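Local atomic coordinates of 6-phospho-beta-d glycosidase (Streptococcus pyogenes, PDB entry 5FOO), a protein that probably hydrolyses 6-phospho-beta-glucosides, acting as a family 1 glycoside hydrolase on sugars phosphorylated at the 6-position. Residues P17-R22 and S52-Q57; T75-T80 and A97-V102. The protein carries 1 engineered substitution. All blocks are in the same frame, centred on the assembly; numbering follows the deposited sequence.

Interaction 1: residues P17-R22 and S52-Q57; sequences PQSEGR and SDAYHQ. With JAZ (6-phosphocyclophellitol), chain G.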
ATOM      1  N   PRO A  17      -2.584   8.620  -7.368  1.00 27.33           N
ATOM      2  CA  PRO A  17      -1.555   8.829  -8.384  1.00 26.24           C
ATOM      3  C   PRO A  17      -1.597   7.807  -9.534  1.00 26.92           C
ATOM      4  O   PRO A  17      -1.286   8.157 -10.667  1.00 28.38           O
ATOM      5  CB  PRO A  17      -0.249   8.733  -7.587  1.00 28.03           C
ATOM      6  CG  PRO A  17      -0.622   9.066  -6.185  1.00 27.14           C
ATOM      7  CD  PRO A  17      -2.005   8.484  -6.022  1.00 26.94           C
ATOM      8  N   GLN A  18      -1.984   6.569  -9.264  1.00 25.76           N
ATOM      9  CA  GLN A  18      -1.920   5.532 -10.256  1.00 25.63           C
ATOM     10  C   GLN A  18      -3.170   5.505 -11.127  1.00 31.50           C
ATOM     11  O   GLN A  18      -3.136   4.907 -12.192  1.00 26.71           O
ATOM     12  CB  GLN A  18      -1.713   4.204  -9.599  1.00 25.12           C
ATOM     13  CG  GLN A  18      -0.412   4.145  -8.835  1.00 25.19           C
ATOM     14  CD  GLN A  18      -0.221   2.846  -8.116  1.00 28.35           C
ATOM     15  OE1 GLN A  18      -0.540   2.725  -6.914  1.00 26.61           O
ATOM     16  NE2 GLN A  18       0.367   1.860  -8.819  1.00 29.00           N
ATOM     17  N   SER A  19      -4.270   6.154 -10.692  1.00 27.49           N
ATOM     18  CA  SER A  19      -5.499   6.074 -11.411  1.00 25.76           C
ATOM     19  C   SER A  19      -5.976   7.417 -11.974  1.00 24.31           C
ATOM     20  O   SER A  19      -6.585   7.431 -13.030  1.00 22.79           O
ATOM     21  CB  SER A  19      -6.571   5.459 -10.490  1.00 28.19           C
ATOM     22  OG  SER A  19      -6.789   6.297  -9.346  1.00 27.39           O
ATOM     23  N   GLU A  20      -5.754   8.524 -11.257  1.00 26.33           N
ATOM     24  CA  GLU A  20      -6.485   9.770 -11.547  1.00 25.32           C
ATOM     25  C   GLU A  20      -6.094  10.467 -12.826  1.00 27.16           C
ATOM     26  O   GLU A  20      -6.958  10.913 -13.590  1.00 25.22           O
ATOM     27  CB  GLU A  20      -6.299  10.792 -10.428  1.00 25.38           C
ATOM     28  CG  GLU A  20      -7.081  10.514  -9.141  1.00 26.21           C
ATOM     29  CD  GLU A  20      -6.685  11.406  -7.973  1.00 26.75           C
ATOM     30  OE1 GLU A  20      -6.008  12.462  -8.229  1.00 27.43           O
ATOM     31  OE2 GLU A  20      -7.090  11.097  -6.800  1.00 25.98           O
ATOM     32  N   GLY A  21      -4.785  10.588 -13.039  1.00 25.38           N
ATOM     33  CA  GLY A  21      -4.262  11.580 -13.998  1.00 30.46           C
ATOM     34  C   GLY A  21      -4.028  12.895 -13.269  1.00 28.38           C
ATOM     35  O   GLY A  21      -4.515  13.079 -12.156  1.00 28.33           O
ATOM     36  N   ARG A  22      -3.254  13.787 -13.883  1.00 27.33           N
ATOM     37  CA  ARG A  22      -2.932  15.087 -13.303  1.00 26.04           C
ATOM     38  C   ARG A  22      -3.917  16.181 -13.693  1.00 25.88           C
ATOM     39  O   ARG A  22      -3.713  17.325 -13.350  1.00 26.23           O
ATOM     40  CB  ARG A  22      -1.538  15.483 -13.698  1.00 26.61           C
ATOM     41  CG  ARG A  22      -0.491  14.579 -13.028  1.00 28.19           C
ATOM     42  CD  ARG A  22       0.946  15.084 -13.346  1.00 28.97           C
ATOM     43  NE  ARG A  22       1.156  16.482 -12.978  1.00 27.06           N
ATOM     44  CZ  ARG A  22       2.188  17.262 -13.336  1.00 30.25           C
ATOM     45  NH1 ARG A  22       3.221  16.837 -14.092  1.00 32.23           N
ATOM     46  NH2 ARG A  22       2.186  18.517 -12.946  1.00 27.00           N
ATOM     47  N   SER A  52      -5.063   6.306 -15.575  1.00 27.11           N
ATOM     48  CA  SER A  52      -6.231   5.611 -16.058  1.00 29.97           C
ATOM     49  C   SER A  52      -7.474   6.516 -16.054  1.00 28.61           C
ATOM     50  O   SER A  52      -8.544   6.008 -16.031  1.00 29.08           O
ATOM     51  CB  SER A  52      -6.449   4.286 -15.297  1.00 29.68           C
ATOM     52  OG  SER A  52      -5.541   3.295 -15.806  1.00 32.12           O
ATOM     53  N   ASP A  53      -7.301   7.831 -16.082  1.00 26.80           N
ATOM     54  CA  ASP A  53      -8.380   8.775 -16.364  1.00 27.94           C
ATOM     55  C   ASP A  53      -9.531   8.725 -15.313  1.00 29.43           C
ATOM     56  O   ASP A  53     -10.692   9.077 -15.613  1.00 26.75           O
ATOM     57  CB  ASP A  53      -8.935   8.555 -17.804  1.00 29.71           C
ATOM     58  CG  ASP A  53      -9.828   9.700 -18.296  1.00 33.03           C
ATOM     59  OD1 ASP A  53      -9.488  10.866 -17.893  1.00 31.79           O
ATOM     60  OD2 ASP A  53     -10.849   9.416 -19.073  1.00 34.16           O
ATOM     61  N   ALA A  54      -9.205   8.316 -14.093  1.00 29.58           N
ATOM     62  CA  ALA A  54     -10.201   8.324 -13.015  1.00 29.84           C
ATOM     63  C   ALA A  54     -10.688   9.744 -12.657  1.00 27.81           C
ATOM     64  O   ALA A  54     -11.826   9.908 -12.169  1.00 27.27           O
ATOM     65  CB  ALA A  54      -9.688   7.592 -11.793  1.00 28.37           C
ATOM     66  N   TYR A  55      -9.878  10.774 -12.907  1.00 24.93           N
ATOM     67  CA  TYR A  55     -10.382  12.117 -12.763  1.00 25.65           C
ATOM     68  C   TYR A  55     -11.772  12.288 -13.465  1.00 28.70           C
ATOM     69  O   TYR A  55     -12.724  12.872 -12.884  1.00 26.87           O
ATOM     70  CB  TYR A  55      -9.386  13.201 -13.191  1.00 27.61           C
ATOM     71  CG  TYR A  55      -9.946  14.599 -12.968  1.00 29.94           C
ATOM     72  CD1 TYR A  55      -9.869  15.204 -11.726  1.00 30.57           C
ATOM     73  CD2 TYR A  55     -10.616  15.295 -13.994  1.00 34.49           C
ATOM     74  CE1 TYR A  55     -10.450  16.445 -11.496  1.00 30.27           C
ATOM     75  CE2 TYR A  55     -11.148  16.562 -13.773  1.00 31.83           C
ATOM     76  CZ  TYR A  55     -11.070  17.123 -12.512  1.00 32.85           C
ATOM     77  OH  TYR A  55     -11.599  18.398 -12.238  1.00 37.15           O
ATOM     78  N   HIS A  56     -11.884  11.739 -14.689  1.00 27.51           N
ATOM     79  CA  HIS A  56     -13.092  11.824 -15.464  1.00 26.94           C
ATOM     80  C   HIS A  56     -14.022  10.640 -15.243  1.00 28.19           C
ATOM     81  O   HIS A  56     -15.223  10.822 -15.176  1.00 32.70           O
ATOM     82  CB  HIS A  56     -12.744  11.964 -16.937  1.00 29.28           C
ATOM     83  CG  HIS A  56     -11.986  13.213 -17.271  1.00 27.59           C
ATOM     84  ND1 HIS A  56     -10.672  13.199 -17.689  1.00 29.10           N
ATOM     85  CD2 HIS A  56     -12.382  14.504 -17.334  1.00 28.72           C
ATOM     86  CE1 HIS A  56     -10.289  14.439 -17.955  1.00 27.87           C
ATOM     87  NE2 HIS A  56     -11.303  15.250 -17.744  1.00 29.70           N
ATOM     88  N   GLN A  57     -13.496   9.443 -15.078  1.00 25.68           N
ATOM     89  CA  GLN A  57     -14.309   8.226 -15.112  1.00 28.25           C
ATOM     90  C   GLN A  57     -14.649   7.559 -13.778  1.00 26.12           C
ATOM     91  O   GLN A  57     -15.188   6.473 -13.777  1.00 25.47           O
ATOM     92  CB  GLN A  57     -13.587   7.195 -16.000  1.00 28.66           C
ATOM     93  CG  GLN A  57     -13.496   7.646 -17.458  1.00 30.22           C
ATOM     94  CD  GLN A  57     -13.180   6.474 -18.389  1.00 33.02           C
ATOM     95  OE1 GLN A  57     -13.887   5.469 -18.381  1.00 34.89           O
ATOM     96  NE2 GLN A  57     -12.096   6.570 -19.142  1.00 33.02           N
TER
HETATM   97  C2  JAZ G1464       1.711  -1.306  -6.919  1.00 26.07           C
HETATM   98  C3  JAZ G1464       0.929  -0.710  -5.729  1.00 26.17           C
HETATM   99  C4  JAZ G1464       1.532  -1.167  -4.406  1.00 27.23           C
HETATM  100  C5  JAZ G1464       1.558  -2.683  -4.268  1.00 27.97           C
HETATM  101  C6  JAZ G1464       2.213  -3.316  -5.476  1.00 27.41           C
HETATM  102  C7  JAZ G1464       1.616  -2.823  -6.794  1.00 27.03           C
HETATM  103  C8  JAZ G1464       2.174  -3.572  -8.001  1.00 30.22           C
HETATM  104  O9  JAZ G1464       3.571  -3.297  -8.060  1.00 31.84           O
HETATM  105  P10 JAZ G1464       4.292  -3.267  -9.476  1.00 33.46           P
HETATM  106  O11 JAZ G1464       5.697  -2.904  -9.148  1.00 38.26           O
HETATM  107  O12 JAZ G1464       3.536  -2.463 -10.449  1.00 44.00           O
HETATM  108  O13 JAZ G1464       4.196  -4.635  -9.996  1.00 33.99           O
HETATM  109  O14 JAZ G1464       3.630  -3.107  -5.420  1.00 29.32           O
HETATM  110  O15 JAZ G1464       1.106  -0.937  -8.163  1.00 26.66           O
HETATM  111  O16 JAZ G1464       1.043   0.687  -5.827  1.00 27.02           O
HETATM  112  O17 JAZ G1464       0.825  -0.587  -3.323  1.00 29.49           O

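Interaction 2: residues T75-T80 and A97-V102; sequences TSIQWT and AYYNRV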
ATOM      1  N   THR A  75      -9.038   3.709  -2.485  1.00 25.72           N
ATOM      2  CA  THR A  75      -8.141   4.581  -3.200  1.00 26.24           C
ATOM      3  C   THR A  75      -7.435   5.558  -2.221  1.00 24.84           C
ATOM      4  O   THR A  75      -7.497   5.406  -1.030  1.00 25.06           O
ATOM      5  CB  THR A  75      -8.885   5.323  -4.345  1.00 25.54           C
ATOM      6  OG1 THR A  75      -7.934   5.880  -5.277  1.00 25.81           O
ATOM      7  CG2 THR A  75      -9.808   6.411  -3.833  1.00 25.99           C
ATOM      8  N   SER A  76      -6.727   6.540  -2.742  1.00 23.82           N
ATOM      9  CA  SER A  76      -6.077   7.508  -1.909  1.00 24.06           C
ATOM     10  C   SER A  76      -6.455   8.891  -2.341  1.00 24.97           C
ATOM     11  O   SER A  76      -6.827   9.133  -3.492  1.00 24.34           O
ATOM     12  CB  SER A  76      -4.554   7.315  -1.900  1.00 26.17           C
ATOM     13  OG  SER A  76      -3.945   7.745  -3.113  1.00 24.04           O
ATOM     14  N   ILE A  77      -6.412   9.792  -1.356  1.00 25.84           N
ATOM     15  CA  ILE A  77      -6.524  11.248  -1.583  1.00 25.87           C
ATOM     16  C   ILE A  77      -5.086  11.764  -1.688  1.00 24.86           C
ATOM     17  O   ILE A  77      -4.233  11.468  -0.809  1.00 26.60           O
ATOM     18  CB  ILE A  77      -7.279  11.955  -0.419  1.00 26.22           C
ATOM     19  CG1 ILE A  77      -8.752  11.515  -0.338  1.00 28.56           C
ATOM     20  CG2 ILE A  77      -7.194  13.469  -0.513  1.00 28.23           C
ATOM     21  CD1 ILE A  77      -9.509  12.026   0.898  1.00 29.73           C
ATOM     22  N   GLN A  78      -4.843  12.522  -2.752  1.00 25.66           N
ATOM     23  CA  GLN A  78      -3.545  13.202  -3.011  1.00 25.11           C
ATOM     24  C   GLN A  78      -3.481  14.517  -2.327  1.00 24.74           C
ATOM     25  O   GLN A  78      -4.244  15.384  -2.649  1.00 28.09           O
ATOM     26  CB  GLN A  78      -3.299  13.413  -4.488  1.00 23.40           C
ATOM     27  CG  GLN A  78      -3.143  12.085  -5.247  1.00 26.13           C
ATOM     28  CD  GLN A  78      -2.530  12.270  -6.639  1.00 26.91           C
ATOM     29  OE1 GLN A  78      -1.348  12.517  -6.774  1.00 25.18           O
ATOM     30  NE2 GLN A  78      -3.350  12.126  -7.666  1.00 27.59           N
ATOM     31  N   TRP A  79      -2.540  14.641  -1.389  1.00 25.75           N
ATOM     32  CA  TRP A  79      -2.125  15.882  -0.802  1.00 23.99           C
ATOM     33  C   TRP A  79      -1.914  16.971  -1.880  1.00 23.72           C
ATOM     34  O   TRP A  79      -2.316  18.145  -1.704  1.00 22.10           O
ATOM     35  CB  TRP A  79      -0.816  15.574  -0.062  1.00 25.02           C
ATOM     36  CG  TRP A  79      -0.360  16.540   0.940  1.00 26.34           C
ATOM     37  CD1 TRP A  79      -0.862  17.783   1.185  1.00 25.10           C
ATOM     38  CD2 TRP A  79       0.744  16.347   1.862  1.00 28.74           C
ATOM     39  NE1 TRP A  79      -0.138  18.395   2.191  1.00 25.55           N
ATOM     40  CE2 TRP A  79       0.845  17.530   2.631  1.00 27.72           C
ATOM     41  CE3 TRP A  79       1.660  15.279   2.104  1.00 25.35           C
ATOM     42  CZ2 TRP A  79       1.819  17.693   3.606  1.00 27.57           C
ATOM     43  CZ3 TRP A  79       2.606  15.440   3.069  1.00 26.00           C
ATOM     44  CH2 TRP A  79       2.701  16.652   3.807  1.00 25.74           C
ATOM     45  N   THR A  80      -1.304  16.571  -2.997  1.00 22.90           N
ATOM     46  CA  THR A  80      -1.007  17.471  -4.087  1.00 24.16           C
ATOM     47  C   THR A  80      -2.238  17.935  -4.867  1.00 25.93           C
ATOM     48  O   THR A  80      -2.131  18.911  -5.572  1.00 26.35           O
ATOM     49  CB  THR A  80      -0.028  16.825  -5.101  1.00 26.94           C
ATOM     50  OG1 THR A  80      -0.549  15.565  -5.592  1.00 25.02           O
ATOM     51  CG2 THR A  80       1.326  16.660  -4.473  1.00 24.03           C
ATOM     52  N   ALA A  97     -14.073  19.339  -4.567  1.00 27.39           N
ATOM     53  CA  ALA A  97     -15.181  18.876  -5.445  1.00 28.62           C
ATOM     54  C   ALA A  97     -14.846  17.513  -6.046  1.00 28.13           C
ATOM     55  O   ALA A  97     -15.736  16.699  -6.141  1.00 28.87           O
ATOM     56  CB  ALA A  97     -15.474  19.875  -6.570  1.00 28.46           C
ATOM     57  N   TYR A  98     -13.559  17.256  -6.397  1.00 27.95           N
ATOM     58  CA  TYR A  98     -13.165  15.937  -6.955  1.00 26.80           C
ATOM     59  C   TYR A  98     -13.348  14.784  -5.940  1.00 25.85           C
ATOM     60  O   TYR A  98     -13.958  13.774  -6.256  1.00 25.71           O
ATOM     61  CB  TYR A  98     -11.746  15.885  -7.592  1.00 25.30           C
ATOM     62  CG  TYR A  98     -11.459  14.495  -8.079  1.00 25.25           C
ATOM     63  CD1 TYR A  98     -12.124  13.974  -9.187  1.00 26.48           C
ATOM     64  CD2 TYR A  98     -10.613  13.644  -7.385  1.00 26.17           C
ATOM     65  CE1 TYR A  98     -11.928  12.670  -9.597  1.00 26.71           C
ATOM     66  CE2 TYR A  98     -10.403  12.346  -7.792  1.00 25.12           C
ATOM     67  CZ  TYR A  98     -11.057  11.859  -8.904  1.00 26.18           C
ATOM     68  OH  TYR A  98     -10.881  10.544  -9.294  1.00 23.96           O
ATOM     69  N   TYR A  99     -12.860  14.932  -4.719  1.00 26.11           N
ATOM     70  CA  TYR A  99     -12.948  13.843  -3.728  1.00 25.77           C
ATOM     71  C   TYR A  99     -14.416  13.687  -3.220  1.00 24.93           C
ATOM     72  O   TYR A  99     -14.900  12.565  -2.936  1.00 25.25           O
ATOM     73  CB  TYR A  99     -11.860  13.984  -2.626  1.00 23.46           C
ATOM     74  CG  TYR A  99     -10.494  13.691  -3.214  1.00 25.47           C
ATOM     75  CD1 TYR A  99     -10.203  12.416  -3.687  1.00 24.45           C
ATOM     76  CD2 TYR A  99      -9.500  14.702  -3.354  1.00 26.43           C
ATOM     77  CE1 TYR A  99      -8.996  12.136  -4.271  1.00 26.32           C
ATOM     78  CE2 TYR A  99      -8.285  14.430  -3.945  1.00 27.36           C
ATOM     79  CZ  TYR A  99      -8.045  13.157  -4.414  1.00 27.23           C
ATOM     80  OH  TYR A  99      -6.863  12.856  -5.057  1.00 27.75           O
ATOM     81  N   ASN A 100     -15.169  14.789  -3.262  1.00 27.40           N
ATOM     82  CA  ASN A 100     -16.608  14.673  -2.989  1.00 27.10           C
ATOM     83  C   ASN A 100     -17.307  13.829  -4.081  1.00 30.37           C
ATOM     84  O   ASN A 100     -18.134  13.000  -3.730  1.00 32.40           O
ATOM     85  CB  ASN A 100     -17.255  16.023  -2.733  1.00 26.01           C
ATOM     86  CG  ASN A 100     -17.070  16.490  -1.292  1.00 27.83           C
ATOM     87  OD1 ASN A 100     -17.096  15.670  -0.362  1.00 25.47           O
ATOM     88  ND2 ASN A 100     -16.835  17.814  -1.101  1.00 27.89           N
ATOM     89  N   ARG A 101     -16.902  13.978  -5.352  1.00 31.06           N
ATOM     90  CA  ARG A 101     -17.439  13.138  -6.461  1.00 30.28           C
ATOM     91  C   ARG A 101     -17.102  11.667  -6.194  1.00 29.51           C
ATOM     92  O   ARG A 101     -17.987  10.836  -6.216  1.00 30.30           O
ATOM     93  CB  ARG A 101     -16.894  13.554  -7.848  1.00 30.82           C
ATOM     94  CG  ARG A 101     -17.546  14.735  -8.549  1.00 34.38           C
ATOM     95  CD  ARG A 101     -16.813  15.164  -9.851  1.00 31.61           C
ATOM     96  NE  ARG A 101     -16.564  14.027 -10.762  1.00 36.04           N
ATOM     97  CZ  ARG A 101     -15.465  13.865 -11.528  1.00 34.13           C
ATOM     98  NH1 ARG A 101     -14.498  14.763 -11.560  1.00 35.12           N
ATOM     99  NH2 ARG A 101     -15.350  12.801 -12.285  1.00 35.26           N
ATOM    100  N   VAL A 102     -15.840  11.362  -5.876  1.00 28.40           N
ATOM    101  CA  VAL A 102     -15.423  10.000  -5.617  1.00 26.67           C
ATOM    102  C   VAL A 102     -16.244   9.357  -4.486  1.00 25.75           C
ATOM    103  O   VAL A 102     -16.755   8.234  -4.578  1.00 25.10           O
ATOM    104  CB  VAL A 102     -13.904   9.918  -5.189  1.00 25.00           C
ATOM    105  CG1 VAL A 102     -13.547   8.490  -4.899  1.00 23.57           C
ATOM    106  CG2 VAL A 102     -12.969  10.478  -6.239  1.00 27.29           C
TER

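Interaction 1: residues P17-R22 and S52-Q57
Ser19 and Glu20 turn their carbonyls onto the first backbone N-H groups of the helix that starts at Ala54. Ala54 N reaches Ser19 O at 3.0 Å, tilted 34° from the carbonyl plane, while Ser52 N adds a weak bond to the same oxygen. Tyr55 N lies 3.0 Å from Glu20 O, in the carbonyl plane and on a lone pair. Ala54 CB lies 3.3 Å from Ser19 O and also faces Ser19 CB at 4.0 Å, and Tyr55 CB packs against Glu20 O. The chain leaves helical geometry at Gly21, whose positive phi of 89° suits a residue without a side chain. Ser19 OG turns back to Ser15 O, and the Glu20 carboxylate is taken up by a salt bridge to Arg81 and hydrogen bonds to Tyr99 and Gln78.

Gln18 points the other way. From CB, which points away from 52-57, CG is set anti to the carbonyl carbon and the chain runs on extended (chi2 177°); CD comes 3.4 Å from O16 of 6-phosphocyclophellitol. At the tip OE1 accepts the O16 hydroxyl at 2.8 Å and also meets Ser15 OG. NE2 gives its stronger bond to O15 at 3.0 Å and a weak one to O16. One amide thus grips two hydroxyls on adjacent ring carbons, C2 and C3. His119 and Trp424 pack on the Gln18 side chain, and both bond the ligand too. A glutamine just beyond the first barrel strand, holding neighbouring glycone hydroxyls, is typical of the sugar-binding site in family 1 (beta/alpha)8 barrels.

Interaction 2: residues T75-T80 and A97-V102
Ile77 and Tyr99 bring the two backbones within 7.3 Å, CA to CA. Segment 75-80 leaves strand 72-76 after Ser76, passes through Ile77 and Gln78 in extended geometry, and enters a short helix for which Gln78 is the N-cap residue; segment 97-102 is helical throughout. At the strand end Thr75 and Val102 stand further apart, 9.4 Å between CA atoms, and meet through Thr75 CG2 and Val102 CG1. Tyr99 bridges the gap. Its CG stands anti to the carbonyl carbon (chi1 -70°), and the ring reaches across to the loop. Ile77 CG2 sits over one face in a CH-pi contact, 3.9 Å from the ring centroid and displaced toward CE2, while its other branch touches the ring through CG1, 3.8 Å from Tyr99 CD1. On the opposite face Tyr98 CD2 lies above the ring centre, so the Tyr99 ring is sandwiched between its helix neighbour and the isoleucine.

Strand 72-76 is the second strand of the (beta/alpha)8 barrel, and helix 93-108 belongs to the beta-alpha-beta crossover that carries the chain on to strand 112-116; the tyrosine packs this helix against the exit of its own strand. Ile77 and Tyr99 also touch Phe153 of helix 136-153.

Beyond the ring, Tyr99 OH accepts the backbone N-H of Gln78 at 3.1 Å in a nearly straight bond, 170° at the hydrogen. Gln78 CB and CG lie beside the same oxygen, the side chain crossing that of Tyr99 at about a right angle with its amide turned 73° from the ring. Glu20 is the second partner of the Tyr99 hydroxyl and also takes the Gln78 amide nitrogen, while Gln78 OE1 is met by Lys25 and Asn29.

How the interactions relate
Interactions 1 and 2 follow one another along the chain, the first closing before the second opens, with centres 10 Å apart on the same side of the chain's centre. Helix 54-67, begun in interaction 1, leads directly into strand 72-76, which ends in interaction 2. They join at two points: Glu20 OE2 lies 2.5 Å from Tyr99 OH, and Tyr55 O lies 2.7 Å from Arg101 NH2, both probable hydrogen bonds. The loop after the first strand is thereby tied to the first two barrel helices, 54-67 and 93-108. Gln18, two residues before Glu20, binds the 6-phosphocyclophellitol, so the segment that these contacts hold also reaches the ligand pocket.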